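Maltose/maltodextrin transport permease homologue (Bdellovibrio bacteriovorus HD100, PDB 6FFL) binds maltotriose through this MalE domain, which in the full-length protein is fused to the MalF transmembrane subunit of a probable maltose/maltodextrin transporter. Local coordinates at residues Arg4-His9 against Gly58-Tyr63; Tyr13-Val18 against Val307-Ser312; Pro263-Gly268 against Ala332-Val337; Asp88-Phe93 against Tyr106-Ala111. One frame throughout, in Å; residues are numbered along the deposited sequence.

Contact 1 (Arg4-His9 against Gly58-Tyr63); sequences RIQIWH and GPELVY
W8 lays its indole over the pyrrolidine of P59, and the two side chains cross at about a right angle. P59 CG sits 3.5 Å from the centroid of the W8 five-membered ring, a CH-pi contact over the face, while P59 CD lies above the middle of the whole indole. R40, in a cation-pi contact, and helix 42-54 also meet this tryptophan. E60, next in the chain, meets I5 and Q6: it bends at chi2 (86°), which sets CD 3.7 Å from I5 CG2, and crosses I5 at about a right angle. Its OE1 accepts from Q6 N at 2.8 Å, met from above the carboxylate plane. Beyond this point the strands pair in parallel, as expected in a lobe of a type II periplasmic binding protein: L61 N reaches Q6 O at 3.1 Å, W8 N reaches L61 O at 3.0 Å, and Y63 N reaches W8 O at 2.9 Å. I7 and L61 share one face of the sheet, where L290 of helix 281-294 packs on L61. The E60 carboxylate thus continues the pairing where the backbone of 58-60 leaves it; waters donate to OE2 and OE1, and together with the Q6 amide would be expected to stabilise its negative charge.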
# COMPACT_ATOMS: atom_id res chain seq x y z
N ARG A 4 5.13 -27.25 12.86
CA ARG A 4 4.90 -25.83 13.13
C ARG A 4 5.47 -25.02 11.98
O ARG A 4 6.66 -25.13 11.66
CB ARG A 4 5.56 -25.41 14.45
CG ARG A 4 5.27 -23.96 14.83
CD ARG A 4 5.56 -23.72 16.30
NE ARG A 4 5.24 -22.35 16.71
CZ ARG A 4 4.01 -21.91 16.96
NH1 ARG A 4 2.97 -22.73 16.83
NH2 ARG A 4 3.81 -20.66 17.33
N ILE A 5 4.62 -24.21 11.35
CA ILE A 5 5.02 -23.40 10.21
C ILE A 5 4.89 -21.92 10.59
O ILE A 5 4.27 -21.56 11.59
CB ILE A 5 4.20 -23.72 8.94
CG1 ILE A 5 2.70 -23.60 9.22
CG2 ILE A 5 4.54 -25.13 8.41
CD1 ILE A 5 1.84 -23.73 7.99
N GLN A 6 5.48 -21.07 9.76
CA GLN A 6 5.62 -19.65 10.03
C GLN A 6 5.03 -18.81 8.91
O GLN A 6 5.18 -19.15 7.73
CB GLN A 6 7.09 -19.26 10.17
CG GLN A 6 7.84 -19.77 11.39
CD GLN A 6 9.12 -18.96 11.62
OE1 GLN A 6 9.12 -17.99 12.37
NE2 GLN A 6 10.19 -19.34 10.94
N ILE A 7 4.41 -17.69 9.26
CA ILE A 7 4.03 -16.68 8.28
C ILE A 7 4.58 -15.34 8.76
O ILE A 7 4.30 -14.91 9.88
CB ILE A 7 2.51 -16.60 8.07
CG1 ILE A 7 2.16 -15.39 7.20
CG2 ILE A 7 1.77 -16.56 9.40
CD1 ILE A 7 0.67 -15.09 7.13
N TRP A 8 5.39 -14.70 7.92
CA TRP A 8 5.83 -13.32 8.16
C TRP A 8 4.98 -12.41 7.29
O TRP A 8 4.84 -12.65 6.09
CB TRP A 8 7.30 -13.11 7.83
CG TRP A 8 8.26 -13.82 8.71
CD1 TRP A 8 7.97 -14.67 9.75
CD2 TRP A 8 9.69 -13.78 8.61
NE1 TRP A 8 9.15 -15.16 10.29
CE2 TRP A 8 10.21 -14.62 9.61
CE3 TRP A 8 10.58 -13.10 7.76
CZ2 TRP A 8 11.58 -14.80 9.80
CZ3 TRP A 8 11.95 -13.28 7.95
CH2 TRP A 8 12.43 -14.13 8.96
N HIS A 9 4.42 -11.35 7.89
CA HIS A 9 3.50 -10.47 7.18
C HIS A 9 3.71 -9.04 7.63
O HIS A 9 4.38 -8.77 8.63
CB HIS A 9 2.06 -10.89 7.42
CG HIS A 9 1.67 -10.77 8.86
ND1 HIS A 9 1.26 -9.57 9.41
CD2 HIS A 9 1.69 -11.66 9.87
CE1 HIS A 9 1.02 -9.75 10.70
NE2 HIS A 9 1.26 -11.01 11.00
N GLY A 58 14.08 -18.82 6.69
CA GLY A 58 12.93 -17.98 6.47
C GLY A 58 11.62 -18.72 6.68
O GLY A 58 11.57 -19.95 6.79
N PRO A 59 10.53 -17.96 6.74
CA PRO A 59 9.21 -18.57 6.97
C PRO A 59 8.69 -19.29 5.74
O PRO A 59 9.03 -18.96 4.60
CB PRO A 59 8.34 -17.36 7.30
CG PRO A 59 8.91 -16.29 6.41
CD PRO A 59 10.42 -16.52 6.46
N GLU A 60 7.79 -20.26 5.99
CA GLU A 60 7.15 -20.97 4.88
C GLU A 60 6.31 -20.03 4.03
O GLU A 60 6.27 -20.16 2.80
CB GLU A 60 6.29 -22.12 5.42
CG GLU A 60 7.08 -23.36 5.89
CD GLU A 60 7.56 -23.25 7.34
OE1 GLU A 60 7.30 -22.21 7.99
OE2 GLU A 60 8.20 -24.20 7.83
N LEU A 61 5.61 -19.10 4.67
CA LEU A 61 4.75 -18.15 3.98
C LEU A 61 5.19 -16.73 4.29
O LEU A 61 5.52 -16.41 5.43
CB LEU A 61 3.28 -18.33 4.39
CG LEU A 61 2.52 -19.45 3.67
CD1 LEU A 61 1.27 -19.82 4.44
CD2 LEU A 61 2.17 -19.01 2.25
N VAL A 62 5.18 -15.87 3.27
CA VAL A 62 5.45 -14.45 3.43
C VAL A 62 4.33 -13.67 2.74
O VAL A 62 3.87 -14.07 1.67
CB VAL A 62 6.85 -14.05 2.89
CG1 VAL A 62 6.99 -14.38 1.39
CG2 VAL A 62 7.14 -12.58 3.17
N TYR A 63 3.87 -12.60 3.38
CA TYR A 63 2.70 -11.85 2.91
C TYR A 63 3.05 -10.38 2.82
O TYR A 63 3.45 -9.78 3.82
CB TYR A 63 1.51 -12.03 3.86
CG TYR A 63 0.27 -11.23 3.51
CD1 TYR A 63 0.10 -9.91 3.94
CD2 TYR A 63 -0.76 -11.82 2.77
CE1 TYR A 63 -1.05 -9.18 3.63
CE2 TYR A 63 -1.92 -11.11 2.46
CZ TYR A 63 -2.06 -9.80 2.89
OH TYR A 63 -3.21 -9.11 2.57
O HOH W 1 8.64 -23.95 10.58
O HOH W 2 10.06 -21.47 9.56

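Contact 2 (Tyr13-Val18 against Val307-Ser312); sequences YGHRQV and VGVLPS. With SO4 (sulfate ion), chain H.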
# COMPACT_ATOMS: atom_id res chain seq x y z
N TYR A 13 -2.64 -3.40 12.52
CA TYR A 13 -3.37 -3.88 13.68
C TYR A 13 -4.70 -4.55 13.35
O TYR A 13 -4.91 -5.73 13.65
CB TYR A 13 -3.61 -2.72 14.65
CG TYR A 13 -4.35 -3.15 15.90
CD1 TYR A 13 -3.68 -3.77 16.94
CD2 TYR A 13 -5.73 -2.95 16.02
CE1 TYR A 13 -4.36 -4.17 18.09
CE2 TYR A 13 -6.41 -3.35 17.15
CZ TYR A 13 -5.73 -3.95 18.18
OH TYR A 13 -6.41 -4.34 19.31
N GLY A 14 -5.62 -3.80 12.74
CA GLY A 14 -6.95 -4.33 12.48
C GLY A 14 -6.93 -5.58 11.60
O GLY A 14 -7.72 -6.50 11.80
N HIS A 15 -6.02 -5.61 10.62
CA HIS A 15 -5.94 -6.77 9.74
C HIS A 15 -5.28 -7.95 10.44
O HIS A 15 -5.69 -9.10 10.25
CB HIS A 15 -5.17 -6.43 8.46
CG HIS A 15 -5.91 -5.51 7.53
ND1 HIS A 15 -5.86 -5.64 6.16
CD2 HIS A 15 -6.69 -4.44 7.78
CE1 HIS A 15 -6.59 -4.69 5.61
NE2 HIS A 15 -7.11 -3.95 6.57
N ARG A 16 -4.25 -7.71 11.26
CA ARG A 16 -3.65 -8.86 11.93
C ARG A 16 -4.54 -9.39 13.05
O ARG A 16 -4.42 -10.57 13.40
CB ARG A 16 -2.24 -8.53 12.44
CG ARG A 16 -2.15 -7.56 13.57
CD ARG A 16 -0.72 -7.56 14.13
NE ARG A 16 -0.52 -6.45 15.06
CZ ARG A 16 -0.05 -5.26 14.70
NH1 ARG A 16 0.28 -5.02 13.43
NH2 ARG A 16 0.09 -4.30 15.62
N GLN A 17 -5.46 -8.58 13.59
CA GLN A 17 -6.49 -9.14 14.47
C GLN A 17 -7.33 -10.17 13.73
O GLN A 17 -7.66 -11.22 14.28
CB GLN A 17 -7.39 -8.04 15.03
CG GLN A 17 -6.67 -6.96 15.81
CD GLN A 17 -5.81 -7.53 16.92
OE1 GLN A 17 -6.31 -8.19 17.83
NE2 GLN A 17 -4.50 -7.29 16.83
N VAL A 18 -7.69 -9.87 12.48
CA VAL A 18 -8.48 -10.82 11.70
C VAL A 18 -7.64 -12.05 11.37
O VAL A 18 -8.13 -13.19 11.47
CB VAL A 18 -9.03 -10.14 10.44
CG1 VAL A 18 -9.75 -11.15 9.56
CG2 VAL A 18 -9.95 -8.97 10.82
N VAL A 307 -12.80 -5.46 8.28
CA VAL A 307 -11.98 -4.31 7.92
C VAL A 307 -12.35 -3.72 6.57
O VAL A 307 -11.71 -2.77 6.12
CB VAL A 307 -10.47 -4.62 7.98
CG1 VAL A 307 -10.10 -5.10 9.39
CG2 VAL A 307 -10.03 -5.65 6.90
N GLY A 308 -13.38 -4.24 5.91
CA GLY A 308 -14.06 -3.50 4.87
C GLY A 308 -13.45 -3.52 3.49
O GLY A 308 -13.88 -2.73 2.64
N VAL A 309 -12.48 -4.41 3.23
CA VAL A 309 -11.76 -4.41 1.96
C VAL A 309 -12.44 -5.32 0.94
O VAL A 309 -13.28 -6.16 1.29
CB VAL A 309 -10.29 -4.81 2.16
CG1 VAL A 309 -9.58 -3.77 3.04
CG2 VAL A 309 -10.17 -6.20 2.77
N LEU A 310 -12.06 -5.17 -0.33
CA LEU A 310 -12.68 -5.89 -1.43
C LEU A 310 -12.03 -7.26 -1.62
O LEU A 310 -10.82 -7.32 -1.88
CB LEU A 310 -12.55 -5.08 -2.72
CG LEU A 310 -13.16 -5.66 -3.99
CD1 LEU A 310 -14.68 -5.67 -3.90
CD2 LEU A 310 -12.67 -4.86 -5.21
N PRO A 311 -12.78 -8.36 -1.57
CA PRO A 311 -12.17 -9.68 -1.82
C PRO A 311 -11.52 -9.77 -3.19
O PRO A 311 -11.96 -9.14 -4.16
CB PRO A 311 -13.36 -10.65 -1.73
CG PRO A 311 -14.30 -9.95 -0.78
CD PRO A 311 -14.18 -8.49 -1.14
N SER A 312 -10.50 -10.62 -3.28
CA SER A 312 -9.92 -10.94 -4.57
C SER A 312 -10.72 -12.01 -5.31
O SER A 312 -10.69 -12.05 -6.55
CB SER A 312 -8.48 -11.42 -4.38
OG SER A 312 -8.45 -12.54 -3.52
S SO4 H . 0.41 -1.28 13.94
O1 SO4 H . 1.02 0.05 14.00
O2 SO4 H . 1.45 -2.25 13.57
O3 SO4 H . -0.65 -1.31 12.94
O4 SO4 H . -0.16 -1.62 15.23
O HOH W 3 -9.06 -1.90 6.26
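V307 meets the H15 imidazole in two ways at once, with a methyl over the ring face and, through a water, with its carbonyl at the ring edge. The contact sets the first helix of a type II periplasmic-binding-protein fold, 13-29, against the turn that leads from helix 297-307 into the short strand 310-311. V307 CG2 stands 3.7 Å from the H15 ring centroid, 24° off its normal and displaced toward the rim nearest NE2. The bridging water lies in the ring plane, 2.8 Å from H15 NE2, and donates to V307 O at the same distance of 2.8 Å. G308, with positive phi, is the first residue to leave the helix; V309 CG1, beyond it, lies 4.0 Å from H15 CE1. The other methyl of V307, CG1, leans toward G14 O and is 4.1 Å from V18 CG2. The H15 side chain is about 6 Å from a bound glucose unit, which places this packing beside the sugar cleft. At the start of the helix a sulfate, probably from the crystallisation liquor, accepts from Y13 N through O3 at 2.9 Å, while R16 NH2 donates to its O4 at 2.7 Å.

Contact 3 (Pro263-Gly268 against Ala332-Val337); sequences PSPLVG and ADIMEV
S264 and V337 are joined by the one hydrogen bond between these segments. The serine OG stands anti to its backbone N (chi1 -172°), which carries it toward the end of the 332-337 segment, and it donates to V337 O at 2.7 Å in the carbonyl plane, on a lone pair. Three residues on, V267 turns both methyls to M335. Its CG1, anti to the backbone N, lies 3.8 Å from the M335 sulfur SD, and its CG2 is 4.0 Å from M335 CG. The methionine runs straight through chi2 and then bends at chi3 (-74°), which swings CE away from the valine; the two side chains cross at about a right angle. P265 fills the interval between these pairs, with CG 3.9 Å from I334 O and 4.3 Å from I334 CG2. The contact seats the end of helix 328-335 against the start of strand 266-274, just before the chain enters strand 339-340, whose T339 bonds to the backbone of P265 and V267. R252 forms salt bridges with D333 and E336. Chemically, a single hydrogen bond engages V337 O, whereas the side-chain pairs P265 CG with I334 CG2 and V267 with M335 are apolar and depend on shape rather than on polar pairing.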
# COMPACT_ATOMS: atom_id res chain seq x y z
N PRO A 263 -4.67 12.68 -9.60
CA PRO A 263 -3.59 11.82 -9.10
C PRO A 263 -4.02 10.36 -9.17
O PRO A 263 -5.17 10.01 -8.91
CB PRO A 263 -3.40 12.30 -7.66
CG PRO A 263 -3.78 13.77 -7.74
CD PRO A 263 -4.95 13.80 -8.70
N SER A 264 -3.08 9.51 -9.57
CA SER A 264 -3.41 8.14 -9.93
C SER A 264 -2.85 7.20 -8.87
O SER A 264 -1.64 6.94 -8.85
CB SER A 264 -2.83 7.81 -11.31
OG SER A 264 -3.28 6.55 -11.76
N PRO A 265 -3.68 6.67 -7.97
CA PRO A 265 -3.17 5.72 -6.98
C PRO A 265 -2.70 4.44 -7.65
O PRO A 265 -3.18 4.07 -8.72
CB PRO A 265 -4.39 5.45 -6.09
CG PRO A 265 -5.55 5.71 -6.96
CD PRO A 265 -5.15 6.79 -7.93
N LEU A 266 -1.72 3.79 -7.04
CA LEU A 266 -1.30 2.47 -7.49
C LEU A 266 -2.25 1.42 -6.92
O LEU A 266 -2.45 1.36 -5.70
CB LEU A 266 0.14 2.18 -7.07
CG LEU A 266 1.12 3.08 -7.83
CD1 LEU A 266 2.48 3.08 -7.17
CD2 LEU A 266 1.21 2.65 -9.30
N VAL A 267 -2.84 0.61 -7.79
CA VAL A 267 -3.85 -0.36 -7.40
C VAL A 267 -3.25 -1.74 -7.53
O VAL A 267 -2.58 -2.04 -8.53
CB VAL A 267 -5.13 -0.22 -8.25
CG1 VAL A 267 -6.17 -1.27 -7.87
CG2 VAL A 267 -5.71 1.19 -8.08
N GLY A 268 -3.46 -2.58 -6.52
CA GLY A 268 -2.88 -3.91 -6.59
C GLY A 268 -3.38 -4.82 -5.49
O GLY A 268 -4.58 -4.90 -5.24
N ALA A 332 -14.40 1.99 -5.70
CA ALA A 332 -14.26 1.59 -7.10
C ALA A 332 -14.05 2.82 -7.99
O ALA A 332 -13.26 2.77 -8.94
CB ALA A 332 -15.47 0.78 -7.55
N ASP A 333 -14.73 3.92 -7.68
CA ASP A 333 -14.53 5.15 -8.43
C ASP A 333 -13.13 5.73 -8.21
O ASP A 333 -12.58 6.39 -9.10
CB ASP A 333 -15.60 6.17 -8.05
CG ASP A 333 -15.37 7.52 -8.69
OD1 ASP A 333 -15.71 7.68 -9.88
OD2 ASP A 333 -14.85 8.42 -8.00
N ILE A 334 -12.54 5.49 -7.03
CA ILE A 334 -11.17 5.93 -6.78
C ILE A 334 -10.19 5.08 -7.58
O ILE A 334 -9.27 5.60 -8.21
CB ILE A 334 -10.87 5.86 -5.27
CG1 ILE A 334 -11.68 6.92 -4.52
CG2 ILE A 334 -9.36 6.01 -4.99
CD1 ILE A 334 -11.81 6.66 -3.03
N MET A 335 -10.39 3.76 -7.58
CA MET A 335 -9.52 2.86 -8.32
C MET A 335 -9.63 3.05 -9.83
O MET A 335 -8.70 2.68 -10.56
CB MET A 335 -9.82 1.41 -7.94
CG MET A 335 -9.35 1.03 -6.52
SD MET A 335 -9.57 -0.72 -6.15
CE MET A 335 -11.35 -0.80 -5.91
N GLU A 336 -10.74 3.61 -10.30
CA GLU A 336 -10.98 3.78 -11.73
C GLU A 336 -9.92 4.68 -12.38
O GLU A 336 -9.59 4.50 -13.55
CB GLU A 336 -12.38 4.36 -11.92
CG GLU A 336 -12.70 4.99 -13.25
CD GLU A 336 -14.07 5.66 -13.23
OE1 GLU A 336 -15.04 5.01 -12.77
OE2 GLU A 336 -14.17 6.83 -13.66
N VAL A 337 -9.38 5.64 -11.64
CA VAL A 337 -8.33 6.49 -12.19
C VAL A 337 -6.95 6.06 -11.70
O VAL A 337 -5.98 6.81 -11.87
CB VAL A 337 -8.58 7.98 -11.90
CG1 VAL A 337 -9.85 8.45 -12.62
CG2 VAL A 337 -8.68 8.24 -10.41

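Contact 4 (Asp88-Phe93 against Tyr106-Ala111); sequences DYFQNF and YMIGDA
I108 projects into a cluster of three aromatic side chains, Y89, F90 and F93, supplied by the end of helix 87-90 and the type I beta turn that follows it. The turn packs on strand 104-109 of the mixed sheet of this type II periplasmic-binding-protein fold.

One contact is CH-pi. I108 CG1 is anti to the backbone N, and a chi2 of 73° places CD1 over the F93 ring, 4.0 Å from the centroid and 16° off the normal; the two side chains cross at about a right angle. The remaining contacts across the segments are van der Waals packing. Y89 and I108 reach toward each other tip to tip, so that I108 CG1 approaches the tyrosine at its edge, near the ring plane, 3.5 Å from OH and 3.9 Å from CE1. F90 comes obliquely, its CE1 4.2 Å from I108 CB.

The aromatic rings also touch one another. F93 CE2 lies 3.4 Å above the Y89 ring plane, offset toward the rim, and Y89 CD1 lies 3.8 Å above the centre of the F90 ring. F90 also stacks with H105.

No hydrogen bond crosses between the two segments; the polar bonds lie within them or lead elsewhere. Y89 OH, although it touches the isoleucine, is bonded to T295 OG1, and the backbone of I108 pairs with Y272 of the neighbouring strand. The turn that presents the rings is closed by F93 N donating to F90 O at 3.2 Å.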
# COMPACT_ATOMS: atom_id res chain seq x y z
N ASP A 88 -6.76 -23.47 -13.09
CA ASP A 88 -8.15 -23.15 -12.77
C ASP A 88 -8.27 -22.38 -11.45
O ASP A 88 -9.28 -21.71 -11.23
CB ASP A 88 -8.98 -24.43 -12.72
CG ASP A 88 -9.25 -25.00 -14.11
OD1 ASP A 88 -9.25 -24.22 -15.08
OD2 ASP A 88 -9.46 -26.22 -14.22
N TYR A 89 -7.27 -22.46 -10.58
CA TYR A 89 -7.30 -21.69 -9.35
C TYR A 89 -7.29 -20.19 -9.65
O TYR A 89 -8.12 -19.44 -9.13
CB TYR A 89 -6.11 -22.08 -8.47
CG TYR A 89 -5.98 -21.29 -7.20
CD1 TYR A 89 -5.18 -20.16 -7.14
CD2 TYR A 89 -6.66 -21.67 -6.04
CE1 TYR A 89 -5.06 -19.42 -5.98
CE2 TYR A 89 -6.55 -20.94 -4.87
CZ TYR A 89 -5.75 -19.81 -4.85
OH TYR A 89 -5.62 -19.08 -3.69
N PHE A 90 -6.35 -19.74 -10.48
CA PHE A 90 -6.13 -18.30 -10.61
C PHE A 90 -7.25 -17.60 -11.37
O PHE A 90 -7.47 -16.40 -11.15
CB PHE A 90 -4.77 -18.04 -11.27
CG PHE A 90 -3.62 -18.27 -10.33
CD1 PHE A 90 -3.31 -17.33 -9.36
CD2 PHE A 90 -2.89 -19.45 -10.38
CE1 PHE A 90 -2.29 -17.54 -8.46
CE2 PHE A 90 -1.85 -19.67 -9.48
CZ PHE A 90 -1.56 -18.71 -8.52
N GLN A 91 -7.97 -18.30 -12.25
CA GLN A 91 -9.07 -17.67 -12.96
C GLN A 91 -10.23 -17.30 -12.05
O GLN A 91 -11.12 -16.56 -12.48
CB GLN A 91 -9.57 -18.58 -14.10
CG GLN A 91 -9.82 -20.02 -13.69
CD GLN A 91 -10.52 -20.85 -14.77
OE1 GLN A 91 -11.75 -20.93 -14.82
NE2 GLN A 91 -9.73 -21.50 -15.62
N ASN A 92 -10.24 -17.78 -10.81
CA ASN A 92 -11.31 -17.46 -9.87
C ASN A 92 -11.08 -16.15 -9.14
O ASN A 92 -11.93 -15.75 -8.32
CB ASN A 92 -11.48 -18.59 -8.84
CG ASN A 92 -11.91 -19.90 -9.47
OD1 ASN A 92 -11.54 -20.97 -9.00
ND2 ASN A 92 -12.69 -19.82 -10.55
N PHE A 93 -9.95 -15.49 -9.39
CA PHE A 93 -9.57 -14.27 -8.69
C PHE A 93 -9.37 -13.13 -9.68
O PHE A 93 -8.96 -13.35 -10.82
CB PHE A 93 -8.29 -14.49 -7.85
CG PHE A 93 -8.41 -15.62 -6.86
CD1 PHE A 93 -8.84 -15.39 -5.57
CD2 PHE A 93 -8.13 -16.93 -7.24
CE1 PHE A 93 -8.96 -16.44 -4.66
CE2 PHE A 93 -8.25 -17.97 -6.34
CZ PHE A 93 -8.67 -17.73 -5.05
N TYR A 106 3.64 -15.78 -8.71
CA TYR A 106 4.40 -15.99 -7.48
C TYR A 106 3.64 -15.58 -6.23
O TYR A 106 4.14 -15.81 -5.12
CB TYR A 106 5.74 -15.23 -7.55
CG TYR A 106 6.72 -15.83 -8.55
CD1 TYR A 106 7.48 -16.94 -8.22
CD2 TYR A 106 6.89 -15.27 -9.81
CE1 TYR A 106 8.38 -17.50 -9.13
CE2 TYR A 106 7.77 -15.81 -10.73
CZ TYR A 106 8.51 -16.92 -10.38
OH TYR A 106 9.39 -17.44 -11.30
N MET A 107 2.45 -15.00 -6.36
CA MET A 107 1.73 -14.45 -5.23
C MET A 107 0.23 -14.60 -5.46
O MET A 107 -0.23 -14.44 -6.59
CB MET A 107 2.08 -12.96 -5.03
CG MET A 107 1.18 -12.24 -4.06
SD MET A 107 1.57 -10.50 -3.84
CE MET A 107 3.14 -10.59 -2.97
N ILE A 108 -0.52 -14.88 -4.40
CA ILE A 108 -1.98 -14.78 -4.46
C ILE A 108 -2.45 -13.92 -3.29
O ILE A 108 -2.18 -14.24 -2.12
CB ILE A 108 -2.68 -16.15 -4.47
CG1 ILE A 108 -4.19 -15.94 -4.34
CG2 ILE A 108 -2.17 -17.06 -3.34
CD1 ILE A 108 -4.80 -15.41 -5.62
N GLY A 109 -3.17 -12.85 -3.60
CA GLY A 109 -3.70 -11.96 -2.59
C GLY A 109 -5.11 -12.32 -2.18
O GLY A 109 -5.87 -12.93 -2.94
N ASP A 110 -5.46 -11.91 -0.95
CA ASP A 110 -6.78 -12.16 -0.40
C ASP A 110 -7.74 -11.00 -0.63
O ASP A 110 -8.93 -11.13 -0.36
CB ASP A 110 -6.68 -12.49 1.09
CG ASP A 110 -5.86 -11.47 1.89
OD1 ASP A 110 -5.06 -10.72 1.30
OD2 ASP A 110 -6.02 -11.45 3.13
N ALA A 111 -7.24 -9.87 -1.13
CA ALA A 111 -8.08 -8.71 -1.38
C ALA A 111 -7.50 -7.96 -2.57
O ALA A 111 -6.43 -8.29 -3.09
CB ALA A 111 -8.17 -7.80 -0.14

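Overall arrangement
Contacts 1, 3 and 4 all reach one mixed sheet, in which strand 266-274 lies between strands 61-65 and 104-109. Contacts 1 and 3 are the most distant, with centres about 30 Å apart on opposite sides of the chain's centre. Contacts 1, 4 and 3 close in series along the chain, while contact 2 spans nearly 290 residues, encloses contact 4 and alternates with contacts 1 and 3. It touches contact 1 through H9 and R16. S312 OG and G109 O link contacts 2 and 4, as Y63 OH and D110 OD1 link 1 and 4. Packing distant in sequence thus joins the helix beside the sugar to the sheet and to strand 310-311.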